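Local coordinates for chitin elicitor-binding protein (Oryza sativa subsp. japonica, PDB 5JCD), which binds chitin oligosaccharides from fungal cell walls through the LysM-containing part described here, and passes on the signal for plant defence responses, at residues F68-N73 and C134-E139; K14-Y19 and M145-S150; L172-I177 and I188-L193. All blocks are in the same frame, centred on the assembly; numbering follows the deposited sequence.

Contact 1. Residues F68-N73 and C134-E139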
loop_
_atom_site.group_PDB
_atom_site.type_symbol
_atom_site.label_atom_id
_atom_site.label_comp_id
_atom_site.label_asym_id
_atom_site.label_seq_id
_atom_site.Cartn_x
_atom_site.Cartn_y
_atom_site.Cartn_z
ATOM N N PHE A 68 -4.527 -6.645 -2.369
ATOM C CA PHE A 68 -3.808 -7.732 -1.739
ATOM C C PHE A 68 -4.538 -8.223 -0.507
ATOM O O PHE A 68 -5.465 -7.585 -0.035
ATOM C CB PHE A 68 -2.371 -7.305 -1.378
ATOM C CG PHE A 68 -2.294 -6.101 -0.478
ATOM C CD1 PHE A 68 -2.313 -6.246 0.902
ATOM C CD2 PHE A 68 -2.200 -4.820 -1.017
ATOM C CE1 PHE A 68 -2.248 -5.137 1.720
ATOM C CE2 PHE A 68 -2.139 -3.720 -0.208
ATOM C CZ PHE A 68 -2.160 -3.864 1.160
ATOM N N ARG A 69 -4.093 -9.354 0.022
ATOM C CA ARG A 69 -4.649 -9.873 1.245
ATOM C C ARG A 69 -4.015 -9.222 2.446
ATOM O O ARG A 69 -2.812 -9.234 2.604
ATOM C CB ARG A 69 -4.488 -11.390 1.307
ATOM C CG ARG A 69 -5.638 -12.084 2.039
ATOM C CD ARG A 69 -5.127 -13.182 2.956
ATOM N NE ARG A 69 -4.276 -14.114 2.222
ATOM C CZ ARG A 69 -3.586 -15.098 2.783
ATOM N NH1 ARG A 69 -3.650 -15.278 4.093
ATOM N NH2 ARG A 69 -2.838 -15.904 2.040
ATOM N N CYS A 70 -4.846 -8.604 3.270
ATOM C CA CYS A 70 -4.384 -8.016 4.504
ATOM C C CYS A 70 -4.567 -8.977 5.676
ATOM O O CYS A 70 -5.575 -9.663 5.788
ATOM C CB CYS A 70 -5.168 -6.734 4.779
ATOM S SG CYS A 70 -4.678 -5.895 6.294
ATOM N N ARG A 71 -3.567 -9.040 6.539
ATOM C CA ARG A 71 -3.689 -9.753 7.800
ATOM C C ARG A 71 -3.485 -8.818 8.974
ATOM O O ARG A 71 -2.552 -8.007 8.975
ATOM C CB ARG A 71 -2.699 -10.914 7.890
ATOM C CG ARG A 71 -2.647 -11.530 9.266
ATOM C CD ARG A 71 -1.846 -12.827 9.331
ATOM N NE ARG A 71 -1.787 -13.340 10.707
ATOM C CZ ARG A 71 -2.266 -14.514 11.121
ATOM N NH1 ARG A 71 -2.873 -15.346 10.277
ATOM N NH2 ARG A 71 -2.134 -14.855 12.396
ATOM N N CYS A 72 -4.370 -8.924 9.962
ATOM C CA CYS A 72 -4.276 -8.118 11.169
ATOM C C CYS A 72 -3.561 -8.925 12.244
ATOM O O CYS A 72 -3.807 -10.118 12.387
ATOM C CB CYS A 72 -5.667 -7.688 11.639
ATOM S SG CYS A 72 -6.451 -6.454 10.570
ATOM N N ASN A 73 -2.622 -8.308 12.949
ATOM C CA ASN A 73 -1.979 -9.011 14.055
ATOM C C ASN A 73 -2.392 -8.605 15.463
ATOM O O ASN A 73 -1.734 -8.990 16.420
ATOM C CB ASN A 73 -0.451 -8.965 13.948
ATOM C CG ASN A 73 0.121 -7.580 14.123
ATOM O OD1 ASN A 73 -0.561 -6.638 14.525
ATOM N ND2 ASN A 73 1.421 -7.466 13.886
ATOM N N CYS A 134 -2.205 -1.790 5.872
ATOM C CA CYS A 134 -3.592 -2.105 5.613
ATOM C C CYS A 134 -4.327 -2.249 6.924
ATOM O O CYS A 134 -3.742 -2.125 7.994
ATOM C CB CYS A 134 -3.721 -3.407 4.794
ATOM S SG CYS A 134 -3.016 -4.908 5.562
ATOM N N SER A 135 -5.625 -2.503 6.819
ATOM C CA SER A 135 -6.454 -2.759 7.980
ATOM C C SER A 135 -7.698 -3.476 7.524
ATOM O O SER A 135 -8.058 -3.432 6.335
ATOM C CB SER A 135 -6.851 -1.457 8.669
ATOM O OG SER A 135 -7.663 -1.709 9.807
ATOM N N CYS A 136 -8.374 -4.111 8.468
ATOM C CA CYS A 136 -9.678 -4.666 8.166
ATOM C C CYS A 136 -10.741 -4.009 9.065
ATOM O O CYS A 136 -11.859 -4.510 9.156
ATOM C CB CYS A 136 -9.671 -6.185 8.337
ATOM S SG CYS A 136 -8.371 -7.096 7.403
ATOM N N ASP A 137 -10.389 -2.912 9.747
ATOM C CA ASP A 137 -11.339 -2.209 10.624
ATOM C C ASP A 137 -12.488 -1.742 9.771
ATOM O O ASP A 137 -12.288 -1.370 8.619
ATOM C CB ASP A 137 -10.738 -0.951 11.264
ATOM C CG ASP A 137 -9.730 -1.250 12.363
ATOM O OD1 ASP A 137 -9.820 -2.318 13.003
ATOM O OD2 ASP A 137 -8.834 -0.403 12.572
ATOM N N LYS A 138 -13.689 -1.772 10.341
ATOM C CA LYS A 138 -14.849 -1.132 9.740
ATOM C C LYS A 138 -14.775 0.390 9.947
ATOM O O LYS A 138 -14.009 0.889 10.782
ATOM C CB LYS A 138 -16.124 -1.688 10.370
ATOM C CG LYS A 138 -16.443 -3.123 9.920
ATOM C CD LYS A 138 -17.572 -3.760 10.717
ATOM C CE LYS A 138 -17.730 -5.248 10.346
ATOM N NZ LYS A 138 -18.939 -5.572 9.526
ATOM N N GLU A 139 -15.538 1.128 9.156
ATOM C CA GLU A 139 -15.632 2.568 9.340
ATOM C C GLU A 139 -17.027 2.932 9.864
ATOM O O GLU A 139 -18.016 2.919 9.112
ATOM C CB GLU A 139 -15.314 3.312 8.039
ATOM C CG GLU A 139 -15.199 4.825 8.206
ATOM C CD GLU A 139 -14.236 5.207 9.317
ATOM O OE1 GLU A 139 -14.444 6.261 9.954
ATOM O OE2 GLU A 139 -13.261 4.461 9.550
#
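C70 and C134 are joined by a disulfide, SG to SG 2.1 Å, with a chi3 of 83°. The two sulfurs reach the bond from different backbone settings. SG of C70 stands anti to its backbone N (chi1 -180°). SG of C134 sits between its own N and carbonyl carbon (chi1 60°). F68 packs against the same cystine. Its ring atom CE1 comes obliquely to CB of C134 at 3.8 Å. The C134 sulfur lies at the ring edge, 5.3 Å from the centroid, a sulfur-aromatic contact.

A second tight point lies further along. SG of C72 and SG of C136 are 3.8 Å apart but are not bonded to each other in this structure. C72 pairs with C5 and C136 with C13. SG of C136 is also 4.0 Å from SG of C70, so sulfurs of three disulfides gather here. C70-R71-C72 and C134-S135-C136 are two Cys-X-Cys motifs, as in plant LysM receptor ectodomains. No hydrogen bond joins the two segments directly. From S135 on, the second segment runs as loop. Buried S135 OG accepts from D137 N at 3.0 Å in an ST turn, and also bonds to T4 O.

The other side is loose. R69 and R71 start away from 134-139 and are exposed. R69 instead forms a salt bridge with D80.

Segment 68-73 lies mainly on strand 63-72, between strands 12-20 and 76-79, while 134-139 leads from strand 133-134 toward strand 145-150. S15 of strand 12-20 touches both C70 and C134, and R174 of helix 168-174 packs on S135.

Contact 2. Residues K14-Y19 and M145-S150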
loop_
_atom_site.group_PDB
_atom_site.type_symbol
_atom_site.label_atom_id
_atom_site.label_comp_id
_atom_site.label_asym_id
_atom_site.label_seq_id
_atom_site.Cartn_x
_atom_site.Cartn_y
_atom_site.Cartn_z
ATOM N N LYS A 14 -9.599 -7.959 2.131
ATOM C CA LYS A 14 -8.999 -7.369 0.944
ATOM C C LYS A 14 -8.660 -5.860 1.121
ATOM O O LYS A 14 -9.513 -5.073 1.516
ATOM C CB LYS A 14 -9.934 -7.590 -0.261
ATOM C CG LYS A 14 -9.223 -7.462 -1.605
ATOM C CD LYS A 14 -10.085 -7.947 -2.776
ATOM C CE LYS A 14 -10.884 -6.835 -3.451
ATOM N NZ LYS A 14 -12.274 -6.660 -2.921
ATOM N N SER A 15 -7.421 -5.466 0.814
ATOM C CA SER A 15 -6.992 -4.061 0.868
ATOM C C SER A 15 -6.282 -3.703 -0.423
ATOM O O SER A 15 -6.182 -4.531 -1.336
ATOM C CB SER A 15 -6.011 -3.830 2.012
ATOM O OG SER A 15 -6.598 -3.997 3.279
ATOM N N ALA A 16 -5.772 -2.475 -0.493
ATOM C CA ALA A 16 -5.002 -2.032 -1.657
ATOM C C ALA A 16 -4.005 -0.917 -1.338
ATOM O O ALA A 16 -4.168 -0.203 -0.353
ATOM C CB ALA A 16 -5.957 -1.558 -2.788
ATOM N N ILE A 17 -2.991 -0.767 -2.188
ATOM C CA ILE A 17 -2.225 0.477 -2.247
ATOM C C ILE A 17 -2.474 1.119 -3.596
ATOM O O ILE A 17 -2.641 0.427 -4.595
ATOM C CB ILE A 17 -0.678 0.270 -2.079
ATOM C CG1 ILE A 17 -0.135 -0.674 -3.174
ATOM C CG2 ILE A 17 -0.337 -0.228 -0.672
ATOM C CD1 ILE A 17 1.428 -0.900 -3.172
ATOM N N LEU A 18 -2.485 2.444 -3.641
ATOM C CA LEU A 18 -2.472 3.111 -4.935
ATOM C C LEU A 18 -0.991 3.267 -5.294
ATOM O O LEU A 18 -0.274 4.098 -4.725
ATOM C CB LEU A 18 -3.192 4.460 -4.878
ATOM C CG LEU A 18 -3.263 5.190 -6.215
ATOM C CD1 LEU A 18 -4.125 4.401 -7.228
ATOM C CD2 LEU A 18 -3.748 6.634 -6.077
ATOM N N TYR A 19 -0.514 2.429 -6.204
ATOM C CA TYR A 19 0.924 2.359 -6.479
ATOM C C TYR A 19 1.344 3.334 -7.557
ATOM O O TYR A 19 0.734 3.383 -8.622
ATOM C CB TYR A 19 1.313 0.931 -6.889
ATOM C CG TYR A 19 2.792 0.713 -7.116
ATOM C CD1 TYR A 19 3.700 0.869 -6.072
ATOM C CD2 TYR A 19 3.278 0.294 -8.354
ATOM C CE1 TYR A 19 5.048 0.642 -6.248
ATOM C CE2 TYR A 19 4.635 0.067 -8.540
ATOM C CZ TYR A 19 5.510 0.247 -7.477
ATOM O OH TYR A 19 6.853 0.042 -7.622
ATOM N N MET A 145 -13.055 -1.066 2.119
ATOM C CA MET A 145 -11.770 -1.497 1.632
ATOM C C MET A 145 -10.737 -0.417 1.941
ATOM O O MET A 145 -10.873 0.719 1.487
ATOM C CB MET A 145 -11.816 -1.733 0.119
ATOM C CG MET A 145 -10.582 -2.510 -0.378
ATOM S SD MET A 145 -10.167 -2.207 -2.084
ATOM C CE MET A 145 -11.729 -2.489 -2.900
ATOM N N HIS A 146 -9.734 -0.755 2.740
ATOM C CA HIS A 146 -8.679 0.212 3.046
ATOM C C HIS A 146 -7.652 0.394 1.927
ATOM O O HIS A 146 -7.032 -0.554 1.460
ATOM C CB HIS A 146 -7.990 -0.144 4.351
ATOM C CG HIS A 146 -8.878 0.017 5.545
ATOM N ND1 HIS A 146 -8.932 1.173 6.282
ATOM C CD2 HIS A 146 -9.748 -0.845 6.122
ATOM C CE1 HIS A 146 -9.788 1.019 7.281
ATOM N NE2 HIS A 146 -10.296 -0.193 7.201
ATOM N N LEU A 147 -7.475 1.642 1.526
ATOM C CA LEU A 147 -6.565 2.016 0.458
ATOM C C LEU A 147 -5.466 2.903 1.007
ATOM O O LEU A 147 -5.742 3.924 1.646
ATOM C CB LEU A 147 -7.316 2.781 -0.619
ATOM C CG LEU A 147 -6.519 3.378 -1.778
ATOM C CD1 LEU A 147 -5.933 2.277 -2.650
ATOM C CD2 LEU A 147 -7.371 4.330 -2.627
ATOM N N ALA A 148 -4.225 2.485 0.780
ATOM C CA ALA A 148 -3.055 3.272 1.140
ATOM C C ALA A 148 -2.820 4.274 0.048
ATOM O O ALA A 148 -2.674 3.893 -1.121
ATOM C CB ALA A 148 -1.832 2.381 1.308
ATOM N N TYR A 149 -2.792 5.551 0.430
ATOM C CA TYR A 149 -2.735 6.655 -0.523
ATOM C C TYR A 149 -1.594 7.622 -0.199
ATOM O O TYR A 149 -1.494 8.110 0.939
ATOM C CB TYR A 149 -4.054 7.405 -0.492
ATOM C CG TYR A 149 -4.121 8.538 -1.454
ATOM C CD1 TYR A 149 -4.451 8.315 -2.785
ATOM C CD2 TYR A 149 -3.885 9.847 -1.037
ATOM C CE1 TYR A 149 -4.513 9.359 -3.695
ATOM C CE2 TYR A 149 -3.958 10.908 -1.939
ATOM C CZ TYR A 149 -4.262 10.645 -3.266
ATOM O OH TYR A 149 -4.343 11.652 -4.168
ATOM N N SER A 150 -0.723 7.875 -1.181
ATOM C CA SER A 150 0.357 8.832 -1.017
ATOM C C SER A 150 -0.064 10.216 -1.514
ATOM O O SER A 150 -0.295 10.398 -2.699
ATOM C CB SER A 150 1.612 8.362 -1.765
ATOM O OG SER A 150 2.670 9.304 -1.630
HETATM O O HOH W 1 -9.392 -3.488 3.457
HETATM O O HOH W 2 -0.563 6.885 -3.889
#
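A16 is held to the strand 145-150 through both its backbone polar groups. Its N donates to H146 O at 3.0 Å, and its O accepts from A148 N at 2.9 Å. L18 N then donates to A148 O at 2.9 Å, nearly straight at 174°. The CA of L147 adds a CA-H...O contact to A16 O.

Side chains pack on both faces. On one, CB of A16 meets CD1 of L147 at 3.8 Å. With CG anti to the backbone N (chi1 175°), the L147 chain extends so that this CD1 also lies against L18 N. On the same face L18 and Y149 run side by side, with CD2 of L18 near CE1 of the Y149 ring at 3.7 Å. On the other face, CG2 of I17 meets CB of A148 at 3.6 Å.

Water continues the pairing at both ends. One water bridges K14 O, S15 OG and H146 N. Another links L18 O to S150 N. Further out, H146 ND1 bonds to D190 OD1 and NE2 to the backbone O of D137. Y149 OH bonds to E155.

This is a parallel strand pair inside a mixed sheet. It joins strand 12-20 to the first strand of the second LysM, whose beta-alpha-alpha-beta fold pairs strand 145-150 with strand 188-193.

Contact 3. Residues L172-I177 and I188-L193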
loop_
_atom_site.group_PDB
_atom_site.type_symbol
_atom_site.label_atom_id
_atom_site.label_comp_id
_atom_site.label_asym_id
_atom_site.label_seq_id
_atom_site.Cartn_x
_atom_site.Cartn_y
_atom_site.Cartn_z
ATOM N N LEU A 172 -10.003 12.563 8.113
ATOM C CA LEU A 172 -9.227 13.230 9.166
ATOM C C LEU A 172 -9.146 12.469 10.481
ATOM O O LEU A 172 -8.077 12.395 11.083
ATOM C CB LEU A 172 -9.781 14.633 9.425
ATOM C CG LEU A 172 -9.577 15.550 8.217
ATOM C CD1 LEU A 172 -10.313 16.897 8.326
ATOM C CD2 LEU A 172 -8.097 15.714 7.911
ATOM N N THR A 173 -10.249 11.871 10.923
ATOM C CA THR A 173 -10.203 11.128 12.187
ATOM C C THR A 173 -9.477 9.801 12.011
ATOM O O THR A 173 -8.734 9.362 12.879
ATOM C CB THR A 173 -11.607 10.867 12.773
ATOM O OG1 THR A 173 -12.338 10.003 11.898
ATOM C CG2 THR A 173 -12.362 12.177 12.953
ATOM N N ARG A 174 -9.746 9.135 10.899
ATOM C CA ARG A 174 -9.090 7.876 10.602
ATOM C C ARG A 174 -7.576 8.080 10.567
ATOM O O ARG A 174 -6.810 7.231 11.004
ATOM C CB ARG A 174 -9.593 7.315 9.263
ATOM C CG ARG A 174 -9.007 5.970 8.887
ATOM C CD ARG A 174 -9.462 4.903 9.850
ATOM N NE ARG A 174 -8.612 3.725 9.808
ATOM C CZ ARG A 174 -8.758 2.673 10.601
ATOM N NH1 ARG A 174 -9.734 2.646 11.499
ATOM N NH2 ARG A 174 -7.931 1.641 10.488
ATOM N N ASN A 175 -7.124 9.215 10.051
ATOM C CA ASN A 175 -5.689 9.392 9.974
ATOM C C ASN A 175 -5.066 10.267 11.049
ATOM O O ASN A 175 -3.902 10.625 10.945
ATOM C CB ASN A 175 -5.315 9.858 8.576
ATOM C CG ASN A 175 -5.543 8.769 7.543
ATOM O OD1 ASN A 175 -4.715 7.875 7.408
ATOM N ND2 ASN A 175 -6.662 8.841 6.809
ATOM N N LYS A 176 -5.850 10.584 12.081
ATOM C CA LYS A 176 -5.432 11.439 13.191
ATOM C C LYS A 176 -4.730 12.710 12.714
ATOM O O LYS A 176 -3.607 12.994 13.099
ATOM C CB LYS A 176 -4.559 10.681 14.191
ATOM C CG LYS A 176 -5.089 9.321 14.560
ATOM C CD LYS A 176 -4.069 8.596 15.405
ATOM C CE LYS A 176 -4.526 7.203 15.798
ATOM N NZ LYS A 176 -3.879 6.173 14.910
ATOM N N ILE A 177 -5.403 13.461 11.863
ATOM C CA ILE A 177 -4.858 14.693 11.330
ATOM C C ILE A 177 -5.541 15.863 12.015
ATOM O O ILE A 177 -6.716 16.140 11.763
ATOM C CB ILE A 177 -5.080 14.777 9.802
ATOM C CG1 ILE A 177 -4.182 13.774 9.076
ATOM C CG2 ILE A 177 -4.811 16.168 9.267
ATOM C CD1 ILE A 177 -4.591 13.578 7.612
ATOM N N ILE A 188 1.416 9.288 3.821
ATOM C CA ILE A 188 0.630 8.112 3.535
ATOM C C ILE A 188 -0.682 8.116 4.309
ATOM O O ILE A 188 -0.684 8.065 5.530
ATOM C CB ILE A 188 1.404 6.845 3.919
ATOM C CG1 ILE A 188 2.791 6.855 3.264
ATOM C CG2 ILE A 188 0.606 5.614 3.556
ATOM C CD1 ILE A 188 2.776 6.912 1.754
ATOM N N LEU A 189 -1.793 8.139 3.587
ATOM C CA LEU A 189 -3.107 8.134 4.204
ATOM C C LEU A 189 -3.805 6.760 4.077
ATOM O O LEU A 189 -3.725 6.095 3.047
ATOM C CB LEU A 189 -3.978 9.215 3.542
ATOM C CG LEU A 189 -3.567 10.693 3.664
ATOM C CD1 LEU A 189 -4.604 11.619 3.029
ATOM C CD2 LEU A 189 -3.403 11.081 5.108
ATOM N N ASP A 190 -4.515 6.382 5.133
ATOM C CA ASP A 190 -5.391 5.217 5.168
ATOM C C ASP A 190 -6.784 5.699 4.777
ATOM O O ASP A 190 -7.454 6.349 5.563
ATOM C CB ASP A 190 -5.426 4.615 6.577
ATOM C CG ASP A 190 -6.451 3.460 6.731
ATOM O OD1 ASP A 190 -7.167 3.125 5.763
ATOM O OD2 ASP A 190 -6.550 2.897 7.844
ATOM N N VAL A 191 -7.192 5.395 3.549
ATOM C CA VAL A 191 -8.488 5.824 3.029
ATOM C C VAL A 191 -9.539 4.707 3.081
ATOM O O VAL A 191 -9.423 3.704 2.373
ATOM C CB VAL A 191 -8.334 6.288 1.583
ATOM C CG1 VAL A 191 -9.610 6.928 1.108
ATOM C CG2 VAL A 191 -7.210 7.292 1.497
ATOM N N PRO A 192 -10.548 4.849 3.948
ATOM C CA PRO A 192 -11.542 3.770 4.023
ATOM C C PRO A 192 -12.621 3.858 2.928
ATOM O O PRO A 192 -13.631 4.531 3.102
ATOM C CB PRO A 192 -12.162 3.962 5.415
ATOM C CG PRO A 192 -11.804 5.353 5.838
ATOM C CD PRO A 192 -10.885 5.968 4.835
ATOM N N LEU A 193 -12.396 3.174 1.811
ATOM C CA LEU A 193 -13.344 3.171 0.701
ATOM C C LEU A 193 -14.641 2.486 1.103
ATOM O O LEU A 193 -14.632 1.305 1.502
ATOM C CB LEU A 193 -12.764 2.482 -0.547
ATOM C CG LEU A 193 -11.790 3.202 -1.468
ATOM C CD1 LEU A 193 -10.803 4.063 -0.716
ATOM C CD2 LEU A 193 -11.075 2.194 -2.357
#
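N175 uses both ends of its side-chain amide on the backbone of D190. OD1 accepts from D190 N at 2.7 Å, with an N-H...acceptor angle of 167°. ND2 donates to D190 O at 2.9 Å, from above the carbonyl plane. ND2 has a second acceptor in L171 O. The amide is thus fixed in its rotation. CG, anti to the N175 carbonyl carbon (chi1 -68°), sets the amide against the D190 backbone.

R174 grips the D190 side chain side-on, with two nitrogens on one oxygen. NE reaches OD2 at 3.0 Å and NH2 reaches it at 3.2 Å. OD2 lies at the guanidinium edge, near its plane. The carboxylate is turned 88° to the guanidinium. NE meets OD2 from above the carboxylate plane. NH2 approaches nearly in line with the C-O bond. The other oxygen, OD1, accepts from H146 ND1. NH2 of R174 also forms a salt bridge with D137, so this arginine serves two acids. An alanine here would probably leave the D190 and D137 carboxylates without their shared positive partner.

The contact closes the second LysM, a beta-alpha-alpha-beta unit. Helix 168-174, the second of its two helices, meets the final strand 188-193 of that unit. The helix ends in a Schellman motif. I177 N bonds to L172 O at 3.0 Å, K176 N makes a weak bond to T173 O, and K176 takes a positive phi. This turn brings I177 back toward the strand.

Apolar contacts flank the polar centre. CD1 of I177 meets CD2 of L189 at 3.7 Å, the two side chains crossing at about a right angle. I177 also lies about 4 Å, side chain to side chain, from the chitin-binding L183. At the other end, CG of R174 rests near CG of P192.

Overall arrangement
The three contacts reach one mixed sheet. The centres of contact 1 and contact 2 lie about 10 Å apart. Those of contact 2 and contact 3 are about 11 Å apart, and those of contact 1 and contact 3 about 14 Å. Contact 2 joins segments far apart in sequence, and both segments of contact 1 fall between them; contact 3 follows near the C-terminus. Strand 12-20 pairs with strand 63-72 of contact 1, and strand 145-150 with strand 188-193 of contact 3. H146 and R174 bridge between the contacts at D137 and D190. Together they connect the disulfide cluster and the N-terminal strands to the second LysM, within one compact chitin-binding ectodomain.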